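Local atomic coordinates of ribose ABC transporter, substrate binding protein (Conexibacter woesei, PDB entry 4KQ9), a protein that probably binds a carbohydrate such as ribose and delivers it to an ABC transporter for uptake. Residues Val133-Gly138 with Ile161-Asp166; Glu146-Ala151 with Tyr195-Asp200. The protein carries 1 engineered substitution. One frame throughout, in Å; residues are numbered along the deposited sequence.

Contact 1. Residues Val133-Gly138 with Ile161-Asp166; sequences VAMVNG and IEIVDD
Met135, a selenomethionine, sets its CB over one face of the Asp166 carboxylate, 3.9 Å from Asp166 OD1, while the amide of Asn137 approaches the same oxygen. The two flat groups, amide and carboxylate, are turned 40° apart, and Asn137 ND2 reaches Asp166 OD1 at 2.9 Å. This bond is weak, bent to 127° at the hydrogen; ND2 also donates to Val167 O, and Asp166 OD2 forms a salt bridge with Arg153 NE of the crossover helix.

Behind this polar end, the strands run parallel, axes 14° apart, as the two strands of a right-handed beta-alpha-beta crossover through helix 143-159. Three backbone bonds join 133-138 to 161-166: Val133 N to Glu162 O, Val164 N to Val133 O (2.8 Å) and Met135 N to Asp165 O; Val167 carries the ladder on to Met135. Val133 and Ile163 lie side by side, pointing the same way. Val133 CG1, set between its backbone N and carbonyl carbon, packs 3.7 Å from Ile163 CG1 and 3.8 Å from Ile161 CG2.

Apolar contact thus accompanies the start of the ladder and polar pairing its end, where Arg153 probably offsets the negative charge of Asp166.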
loop_
_atom_site.group_PDB
_atom_site.type_symbol
_atom_site.label_atom_id
_atom_site.label_comp_id
_atom_site.label_asym_id
_atom_site.label_seq_id
_atom_site.Cartn_x
_atom_site.Cartn_y
_atom_site.Cartn_z
ATOM N N VAL A 133 -14.471 5.402 18.488
ATOM C CA VAL A 133 -13.237 5.371 17.665
ATOM C C VAL A 133 -12.955 6.777 17.126
ATOM O O VAL A 133 -13.883 7.567 16.899
ATOM C CB VAL A 133 -13.375 4.377 16.515
ATOM C CG1 VAL A 133 -14.456 4.826 15.547
ATOM C CG2 VAL A 133 -12.065 4.260 15.713
ATOM N N ALA A 134 -11.680 7.087 16.902
ATOM C CA ALA A 134 -11.271 8.232 16.167
ATOM C C ALA A 134 -10.395 7.801 15.006
ATOM O O ALA A 134 -9.761 6.723 15.017
ATOM C CB ALA A 134 -10.489 9.191 17.050
HETATM N N MSE A 135 -10.389 8.660 14.003
HETATM C CA MSE A 135 -9.671 8.379 12.760
HETATM C C MSE A 135 -8.703 9.474 12.534
HETATM O O MSE A 135 -9.085 10.665 12.527
HETATM C CB MSE A 135 -10.705 8.237 11.609
HETATM C CG MSE A 135 -11.542 6.996 11.806
HETATM SE SE MSE A 135 -12.821 6.833 10.260
HETATM C CE MSE A 135 -11.520 6.642 8.748
ATOM N N VAL A 136 -7.454 9.089 12.346
ATOM C CA VAL A 136 -6.374 9.997 11.975
ATOM C C VAL A 136 -5.922 9.631 10.573
ATOM O O VAL A 136 -5.087 8.705 10.356
ATOM C CB VAL A 136 -5.213 9.966 12.995
ATOM C CG1 VAL A 136 -3.985 10.818 12.544
ATOM C CG2 VAL A 136 -5.687 10.422 14.393
ATOM N N ASN A 137 -6.451 10.366 9.626
ATOM C CA ASN A 137 -6.240 10.091 8.221
ATOM C C ASN A 137 -5.016 10.825 7.808
ATOM O O ASN A 137 -4.622 11.741 8.506
ATOM C CB ASN A 137 -7.439 10.503 7.373
ATOM C CG ASN A 137 -8.723 9.769 7.712
ATOM O OD1 ASN A 137 -8.966 8.622 7.258
ATOM N ND2 ASN A 137 -9.605 10.442 8.449
ATOM N N GLY A 138 -4.335 10.380 6.736
ATOM C CA GLY A 138 -3.155 11.080 6.199
ATOM C C GLY A 138 -3.690 12.222 5.281
ATOM O O GLY A 138 -4.709 12.860 5.609
ATOM N N ILE A 161 -20.652 1.746 15.802
ATOM C CA ILE A 161 -19.513 2.335 16.484
ATOM C C ILE A 161 -19.458 3.805 16.130
ATOM O O ILE A 161 -19.328 4.176 14.972
ATOM C CB ILE A 161 -18.223 1.588 16.069
ATOM C CG1 ILE A 161 -18.338 0.149 16.602
ATOM C CG2 ILE A 161 -16.984 2.235 16.698
ATOM C CD1 ILE A 161 -17.474 -0.835 15.901
ATOM N N GLU A 162 -19.564 4.645 17.160
ATOM C CA GLU A 162 -19.563 6.071 16.999
ATOM C C GLU A 162 -18.144 6.578 16.749
ATOM O O GLU A 162 -17.239 6.263 17.507
ATOM C CB GLU A 162 -20.033 6.725 18.297
ATOM C CG GLU A 162 -20.015 8.228 18.218
ATOM C CD GLU A 162 -20.517 8.941 19.488
ATOM O OE1 GLU A 162 -20.695 8.331 20.576
ATOM O OE2 GLU A 162 -20.671 10.149 19.380
ATOM N N ILE A 163 -17.993 7.405 15.733
ATOM C CA ILE A 163 -16.681 7.995 15.400
ATOM C C ILE A 163 -16.681 9.368 15.964
ATOM O O ILE A 163 -17.473 10.178 15.527
ATOM C CB ILE A 163 -16.525 8.134 13.892
ATOM C CG1 ILE A 163 -16.634 6.762 13.301
ATOM C CG2 ILE A 163 -15.237 8.876 13.538
ATOM C CD1 ILE A 163 -16.784 6.818 11.797
ATOM N N VAL A 164 -15.809 9.639 16.925
ATOM C CA VAL A 164 -15.851 10.892 17.681
ATOM C C VAL A 164 -14.977 11.976 17.138
ATOM O O VAL A 164 -15.179 13.119 17.476
ATOM C CB VAL A 164 -15.514 10.719 19.169
ATOM C CG1 VAL A 164 -16.657 9.987 19.859
ATOM C CG2 VAL A 164 -14.221 9.962 19.390
ATOM N N ASP A 165 -13.966 11.612 16.331
ATOM C CA ASP A 165 -13.093 12.572 15.689
ATOM C C ASP A 165 -12.610 11.853 14.420
ATOM O O ASP A 165 -12.374 10.663 14.411
ATOM C CB ASP A 165 -11.911 12.943 16.610
ATOM C CG ASP A 165 -11.942 14.405 17.132
ATOM O OD1 ASP A 165 -12.527 15.359 16.492
ATOM O OD2 ASP A 165 -11.369 14.620 18.230
ATOM N N ASP A 166 -12.541 12.593 13.341
ATOM C CA ASP A 166 -12.267 12.042 12.046
ATOM C C ASP A 166 -11.543 13.154 11.375
ATOM O O ASP A 166 -12.230 13.957 10.751
ATOM C CB ASP A 166 -13.609 11.741 11.319
ATOM C CG ASP A 166 -13.427 11.130 9.902
ATOM O OD1 ASP A 166 -12.279 11.090 9.391
ATOM O OD2 ASP A 166 -14.423 10.634 9.322
#

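Contact 2. Residues Glu146-Ala151 with Tyr195-Asp200; sequences EEQGEA and YYSGDD
Gln148 and Tyr195 meet obliquely, the amide and ring planes 78° apart, where helix 143-159 packs against the parallel sheet of a periplasmic-binding-protein domain of Rossmann-like topology. The Tyr195 hydroxyl abuts the glutamine methylenes: Tyr195 OH is 3.4 Å from Gln148 CG and 3.7 Å from Gln148 CB. Gln148 CG lies between the backbone N and the carbonyl carbon (chi1 82°), and the chain beyond it is extended, its amide directed from the helix towards the end of strand 193-196. On the other side of the contact, Tyr195 CG is anti to its backbone N (chi1 177°). The Tyr195 ring also touches Ala152, one residue past 146-151 on the same helix.

The amide ends between the phenol and the backbone of Ser197, with Gln148 CD 3.5 Å from Tyr195 OH. Lys119, from helix 112-126, makes a cation-pi contact with the Tyr195 ring, and Ile115 of that helix touches Gln148. A second helix thus adds to the surroundings of both side chains.

Beyond Tyr196 the chain leaves the strand and turns into helix 199-211, with Gly198 at the N-cap. Ser197 stands at this turn, its OG accepting a hydrogen bond from Gly138 N while its backbone faces the glutamine. All five touching residues are buried, so the polar amide is inside the fold. Its carbon, Gln148 CD, lies 3.7 Å from the carbonyl oxygen Ser197 O.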
loop_
_atom_site.group_PDB
_atom_site.type_symbol
_atom_site.label_atom_id
_atom_site.label_comp_id
_atom_site.label_asym_id
_atom_site.label_seq_id
_atom_site.Cartn_x
_atom_site.Cartn_y
_atom_site.Cartn_z
ATOM N N GLU A 146 -8.349 8.156 1.254
ATOM C CA GLU A 146 -9.783 8.247 1.078
ATOM C C GLU A 146 -10.476 6.946 0.863
ATOM O O GLU A 146 -11.533 6.691 1.439
ATOM C CB GLU A 146 -10.105 9.220 -0.073
ATOM C CG GLU A 146 -9.549 10.607 0.161
ATOM C CD GLU A 146 -10.148 11.343 1.371
ATOM O OE1 GLU A 146 -11.030 10.774 2.134
ATOM O OE2 GLU A 146 -9.732 12.519 1.571
ATOM N N GLU A 147 -9.889 6.051 0.078
ATOM C CA GLU A 147 -10.574 4.801 -0.172
ATOM C C GLU A 147 -10.613 3.927 1.050
ATOM O O GLU A 147 -11.664 3.312 1.353
ATOM C CB GLU A 147 -9.902 4.005 -1.278
ATOM C CG GLU A 147 -9.990 4.647 -2.644
ATOM C CD GLU A 147 -9.414 3.741 -3.746
ATOM O OE1 GLU A 147 -9.182 2.519 -3.476
ATOM O OE2 GLU A 147 -9.206 4.260 -4.885
ATOM N N GLN A 148 -9.484 3.830 1.761
ATOM C CA GLN A 148 -9.526 3.051 3.004
ATOM C C GLN A 148 -10.480 3.673 4.050
ATOM O O GLN A 148 -11.174 2.942 4.776
ATOM C CB GLN A 148 -8.139 2.795 3.560
ATOM C CG GLN A 148 -7.514 3.865 4.341
ATOM C CD GLN A 148 -6.187 3.382 4.908
ATOM O OE1 GLN A 148 -5.116 3.762 4.437
ATOM N NE2 GLN A 148 -6.261 2.522 5.893
ATOM N N GLY A 149 -10.528 4.982 4.092
ATOM C CA GLY A 149 -11.326 5.714 5.087
ATOM C C GLY A 149 -12.813 5.562 4.856
ATOM O O GLY A 149 -13.579 5.367 5.806
ATOM N N GLU A 150 -13.258 5.646 3.606
ATOM C CA GLU A 150 -14.667 5.446 3.341
ATOM C C GLU A 150 -15.046 3.992 3.613
ATOM O O GLU A 150 -16.066 3.708 4.230
ATOM C CB GLU A 150 -15.079 5.952 1.957
ATOM C CG GLU A 150 -16.605 6.124 1.863
ATOM C CD GLU A 150 -17.260 6.906 3.050
ATOM O OE1 GLU A 150 -18.279 6.385 3.609
ATOM O OE2 GLU A 150 -16.775 8.028 3.438
ATOM N N ALA A 151 -14.182 3.044 3.290
ATOM C CA ALA A 151 -14.511 1.687 3.619
ATOM C C ALA A 151 -14.663 1.508 5.153
ATOM O O ALA A 151 -15.520 0.726 5.616
ATOM C CB ALA A 151 -13.447 0.740 3.065
ATOM N N TYR A 195 -7.841 4.701 14.575
ATOM C CA TYR A 195 -7.532 4.200 13.254
ATOM C C TYR A 195 -6.527 5.223 12.640
ATOM O O TYR A 195 -6.830 6.398 12.651
ATOM C CB TYR A 195 -8.824 4.247 12.453
ATOM C CG TYR A 195 -8.721 3.835 11.024
ATOM C CD1 TYR A 195 -8.161 4.646 10.051
ATOM C CD2 TYR A 195 -9.246 2.623 10.653
ATOM C CE1 TYR A 195 -8.104 4.197 8.726
ATOM C CE2 TYR A 195 -9.228 2.199 9.371
ATOM C CZ TYR A 195 -8.615 2.939 8.431
ATOM O OH TYR A 195 -8.606 2.355 7.175
ATOM N N TYR A 196 -5.391 4.782 12.110
ATOM C CA TYR A 196 -4.411 5.609 11.401
ATOM C C TYR A 196 -4.300 5.102 9.944
ATOM O O TYR A 196 -4.315 3.888 9.698
ATOM C CB TYR A 196 -3.032 5.507 12.094
ATOM C CG TYR A 196 -3.027 6.045 13.477
ATOM C CD1 TYR A 196 -3.489 5.275 14.562
ATOM C CD2 TYR A 196 -2.631 7.372 13.729
ATOM C CE1 TYR A 196 -3.504 5.817 15.839
ATOM C CE2 TYR A 196 -2.609 7.915 15.018
ATOM C CZ TYR A 196 -3.072 7.155 16.073
ATOM O OH TYR A 196 -3.127 7.601 17.335
ATOM N N SER A 197 -4.258 6.006 8.957
ATOM C CA SER A 197 -4.129 5.606 7.567
ATOM C C SER A 197 -2.900 4.733 7.376
ATOM O O SER A 197 -2.910 3.808 6.545
ATOM C CB SER A 197 -3.943 6.859 6.664
ATOM O OG SER A 197 -5.141 7.608 6.663
ATOM N N GLY A 198 -1.836 5.059 8.104
ATOM C CA GLY A 198 -0.562 4.342 7.976
ATOM C C GLY A 198 0.199 4.206 9.237
ATOM O O GLY A 198 -0.077 4.935 10.256
ATOM N N ASP A 199 1.139 3.241 9.242
ATOM C CA ASP A 199 1.963 2.939 10.458
ATOM C C ASP A 199 2.740 4.075 11.038
ATOM O O ASP A 199 2.803 4.172 12.221
ATOM C CB ASP A 199 3.017 1.801 10.216
ATOM C CG ASP A 199 2.390 0.413 10.058
ATOM O OD1 ASP A 199 1.272 0.179 10.610
ATOM O OD2 ASP A 199 3.044 -0.499 9.445
ATOM N N ASP A 200 3.341 4.930 10.217
ATOM C CA ASP A 200 4.177 5.941 10.822
ATOM C C ASP A 200 3.297 6.922 11.653
ATOM O O ASP A 200 3.699 7.431 12.671
ATOM C CB ASP A 200 4.926 6.670 9.753
ATOM C CG ASP A 200 6.165 5.896 9.269
ATOM O OD1 ASP A 200 6.683 5.023 10.031
ATOM O OD2 ASP A 200 6.549 6.196 8.117
#

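How the contacts relate
Contacts 1 and 2 both reach the same four-stranded parallel sheet, with centres about 10 Å apart. Strand 132-136 stands between 162-167, its partner in contact 1, and 193-196, which supplies Tyr195 to contact 2. Two probable hydrogen bonds join them: Val136 N to Tyr195 O and Ala134 O to Tyr195 N, both 2.8 Å. Packing continues at the strand ends, where Val136 CB lies 3.7 Å from Tyr196 CD2. Helix 143-159 links the strands of contact 1 and itself provides Gln148 to contact 2. No sugar site is identified here; in related binding proteins the C-terminal ends of such strands border the ligand cleft.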